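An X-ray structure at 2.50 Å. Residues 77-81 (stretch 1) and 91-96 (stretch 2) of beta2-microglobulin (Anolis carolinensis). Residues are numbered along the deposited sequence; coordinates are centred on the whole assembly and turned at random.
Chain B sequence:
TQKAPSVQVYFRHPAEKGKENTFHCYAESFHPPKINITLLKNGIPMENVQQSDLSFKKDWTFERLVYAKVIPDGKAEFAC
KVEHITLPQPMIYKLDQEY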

ATOM      1  N   GLU B  77      20.610 -18.012   7.183  1.00 47.40           N
ATOM      2  CA  GLU B  77      19.946 -16.869   7.809  1.00 43.19           C
ATOM      3  C   GLU B  77      19.463 -15.854   6.775  1.00 48.58           C
ATOM      4  O   GLU B  77      20.177 -15.538   5.818  1.00 50.96           O
ATOM      5  N   PHE B  78      18.269 -15.305   6.999  1.00 47.03           N
ATOM      6  CA  PHE B  78      17.643 -14.354   6.091  1.00 32.80           C
ATOM      7  C   PHE B  78      17.434 -13.011   6.774  1.00 37.24           C
ATOM      8  O   PHE B  78      16.998 -12.949   7.931  1.00 41.50           O
ATOM      9  N   ALA B  79      17.722 -11.936   6.045  1.00 32.08           N
ATOM     10  CA  ALA B  79      17.612 -10.601   6.608  1.00 36.33           C
ATOM     11  C   ALA B  79      17.371  -9.586   5.495  1.00 40.24           C
ATOM     12  O   ALA B  79      17.375  -9.913   4.302  1.00 31.91           O
ATOM     13  N   CYS B  80      17.155  -8.340   5.909  1.00 29.00           N
ATOM     14  CA  CYS B  80      16.782  -7.282   4.993  1.00 36.21           C
ATOM     15  C   CYS B  80      17.533  -6.019   5.389  1.00 33.95           C
ATOM     16  O   CYS B  80      17.508  -5.617   6.551  1.00 34.38           O
ATOM     17  N   LYS B  81      18.203  -5.403   4.427  1.00 32.73           N
ATOM     18  CA  LYS B  81      18.956  -4.181   4.655  1.00 32.97           C
ATOM     19  C   LYS B  81      18.188  -3.014   4.048  1.00 39.04           C
ATOM     20  O   LYS B  81      17.986  -2.964   2.828  1.00 39.90           O
ATOM     21  N   MET B  91      20.095  -0.152   8.215  1.00 54.63           N
ATOM     22  CA  MET B  91      19.480  -0.943   9.270  1.00 48.58           C
ATOM     23  C   MET B  91      19.132  -2.333   8.758  1.00 43.48           C
ATOM     24  O   MET B  91      18.446  -2.468   7.739  1.00 43.97           O
ATOM     25  N   ILE B  92      19.591  -3.362   9.470  1.00 40.68           N
ATOM     26  CA  ILE B  92      19.362  -4.747   9.084  1.00 38.20           C
ATOM     27  C   ILE B  92      18.253  -5.301   9.958  1.00 37.54           C
ATOM     28  O   ILE B  92      18.267  -5.119  11.181  1.00 40.67           O
ATOM     29  N   TYR B  93      17.281  -5.952   9.325  1.00 39.53           N
ATOM     30  CA  TYR B  93      16.154  -6.592   9.991  1.00 29.79           C
ATOM     31  C   TYR B  93      16.302  -8.082   9.758  1.00 42.14           C
ATOM     32  O   TYR B  93      16.178  -8.545   8.616  1.00 39.04           O
ATOM     33  N   LYS B  94      16.587  -8.823  10.831  1.00 39.76           N
ATOM     34  CA  LYS B  94      16.785 -10.261  10.756  1.00 38.35           C
ATOM     35  C   LYS B  94      15.447 -10.966  10.912  1.00 36.65           C
ATOM     36  O   LYS B  94      14.572 -10.532  11.666  1.00 32.05           O
ATOM     37  N   LEU B  95      15.290 -12.068  10.197  1.00 36.89           N
ATOM     38  CA  LEU B  95      14.089 -12.879  10.297  1.00 37.49           C
ATOM     39  C   LEU B  95      14.365 -14.040  11.241  1.00 51.77           C
ATOM     40  O   LEU B  95      15.364 -14.748  11.078  1.00 52.09           O
ATOM     41  N   ASP B  96      13.502 -14.242  12.231  1.00 44.66           N
ATOM     42  CA  ASP B  96      13.717 -15.384  13.109  1.00 66.92           C
ATOM     43  C   ASP B  96      12.564 -16.370  12.991  1.00 60.38           C
ATOM     44  O   ASP B  96      11.452 -16.003  12.598  1.00 60.00           O
TER

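What holds the two stretches together most firmly? The backbone does, since no side chain forms a hydrogen bond across this contact. The strands run antiparallel, and Cys80 faces Tyr93 as a hydrogen-bonded pair: Tyr93 N gives to Cys80 O at 2.8 Å, and Cys80 N gives to Tyr93 O at 2.9 Å, the latter more bent. A third bond, from Leu95 N to Phe78 O at 3.0 Å, continues the ladder.

Do weaker polar contacts support these bonds? The same carbonyls also receive CA-H groups: Ile92 CA lies 3.3 Å from Cys80 O, and Ala79 CA 3.2 Å from Tyr93 O. Further along, Lys81 CA approaches Met91 O at 3.6 Å.

Which side chains share the face of Ala79? Alternation along the strands places Lys81, Ile92 and Lys94 there too. Ile92 (chi1 m, chi2 p) reaches both neighbours, with CG2 4.1 Å from Ala79 CB and CD1 3.7 Å from Lys81 CG. Lys81 is extended, all four chi angles t, so its aliphatic base meets Ile92 while its amine leads away. The small Ala79 side chain lies close to the opposing backbone, its CB 3.9 Å from Lys94 CA; the Lys94 side chain (chi1 m) contributes little.

What occupies the other face? Cys80 (t) and Tyr93 (m) point there, and the sulfur of Cys80 is covalently bonded elsewhere in the structure. The Tyr93 ring has Cys80 O at its edge, near the ring plane.

How does the packing finish beyond the paired residues? Leu95 (chi1 t, chi2 p) points toward stretch 1, and its CD2 meets Phe78 CB at 4.0 Å, an apolar contact beside their backbone hydrogen bond. Phe78 (m) is buried, but its ring leads away from stretch 2. Met91 and Asp96 point away, and neither Glu77 nor Asp96 makes contact.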

ATOM      1  CB  GLU B  77      20.887 -16.165   8.793  1.00 48.96           C
ATOM      2  CG  GLU B  77      20.832 -16.712  10.216  1.00 69.49           C
ATOM      3  CD  GLU B  77      22.181 -16.677  10.904  1.00 74.35           C
ATOM      4  OE1 GLU B  77      22.431 -17.552  11.766  1.00 73.50           O
ATOM      5  OE2 GLU B  77      22.986 -15.773  10.578  1.00 77.39           O
ATOM      6  CB  PHE B  78      16.310 -14.890   5.596  1.00 34.62           C
ATOM      7  CG  PHE B  78      16.427 -16.188   4.868  1.00 42.26           C
ATOM      8  CD1 PHE B  78      16.768 -16.214   3.530  1.00 32.00           C
ATOM      9  CD2 PHE B  78      16.220 -17.389   5.533  1.00 43.66           C
ATOM     10  CE1 PHE B  78      16.883 -17.402   2.860  1.00 39.69           C
ATOM     11  CE2 PHE B  78      16.325 -18.586   4.866  1.00 36.77           C
ATOM     12  CZ  PHE B  78      16.659 -18.594   3.525  1.00 46.64           C
ATOM     13  CB  ALA B  79      18.855 -10.243   7.432  1.00 28.84           C
ATOM     14  CB  CYS B  80      15.259  -7.054   5.014  1.00 35.77           C
ATOM     15  SG  CYS B  80      14.746  -5.550   4.158  1.00 60.44           S
ATOM     16  CB  LYS B  81      20.352  -4.299   4.046  1.00 39.61           C
ATOM     17  CG  LYS B  81      21.266  -3.107   4.267  1.00 41.37           C
ATOM     18  CD  LYS B  81      22.549  -3.299   3.460  1.00 42.92           C
ATOM     19  CE  LYS B  81      23.254  -1.982   3.173  1.00 56.81           C
ATOM     20  NZ  LYS B  81      24.503  -2.191   2.369  1.00 45.39           N
ATOM     21  CB  MET B  91      18.223  -0.262   9.793  1.00 57.71           C
ATOM     22  CG  MET B  91      17.891  -0.643  11.200  1.00 57.72           C
ATOM     23  SD  MET B  91      17.386   0.782  12.170  1.00 77.76           S
ATOM     24  CE  MET B  91      18.910   1.680  12.439  1.00 59.68           C
ATOM     25  CB  ILE B  92      20.646  -5.587   9.206  1.00 43.17           C
ATOM     26  CG1 ILE B  92      21.448  -5.519   7.904  1.00 43.66           C
ATOM     27  CG2 ILE B  92      20.304  -7.045   9.489  1.00 32.17           C
ATOM     28  CD1 ILE B  92      22.136  -4.176   7.681  1.00 48.63           C
ATOM     29  CB  TYR B  93      14.821  -6.086   9.444  1.00 31.55           C
ATOM     30  CG  TYR B  93      14.592  -4.632   9.729  1.00 33.54           C
ATOM     31  CD1 TYR B  93      13.757  -4.239  10.765  1.00 25.77           C
ATOM     32  CD2 TYR B  93      15.227  -3.646   8.976  1.00 27.58           C
ATOM     33  CE1 TYR B  93      13.546  -2.897  11.045  1.00 30.25           C
ATOM     34  CE2 TYR B  93      15.030  -2.295   9.250  1.00 38.09           C
ATOM     35  CZ  TYR B  93      14.187  -1.929  10.288  1.00 38.28           C
ATOM     36  OH  TYR B  93      13.981  -0.597  10.571  1.00 45.74           O
ATOM     37  CB  LYS B  94      17.763 -10.751  11.841  1.00 47.10           C
ATOM     38  CG  LYS B  94      19.050  -9.912  12.044  1.00 43.78           C
ATOM     39  CD  LYS B  94      20.344 -10.724  11.839  1.00 51.61           C
ATOM     40  CE  LYS B  94      21.609  -9.831  11.822  1.00 54.61           C
ATOM     41  NZ  LYS B  94      22.321  -9.828  10.482  1.00 60.71           N
ATOM     42  CB  LEU B  95      13.685 -13.396   8.917  1.00 40.37           C
ATOM     43  CG  LEU B  95      12.709 -14.565   8.875  1.00 31.99           C
ATOM     44  CD1 LEU B  95      11.309 -14.057   9.131  1.00 37.72           C
ATOM     45  CD2 LEU B  95      12.791 -15.241   7.528  1.00 48.77           C
ATOM     46  CB  ASP B  96      13.951 -14.959  14.579  1.00 66.32           C
ATOM     47  CG  ASP B  96      12.700 -14.468  15.266  1.00 66.55           C
ATOM     48  OD1 ASP B  96      12.007 -13.605  14.689  1.00 66.15           O
ATOM     49  OD2 ASP B  96      12.430 -14.927  16.395  1.00 54.85           O
TER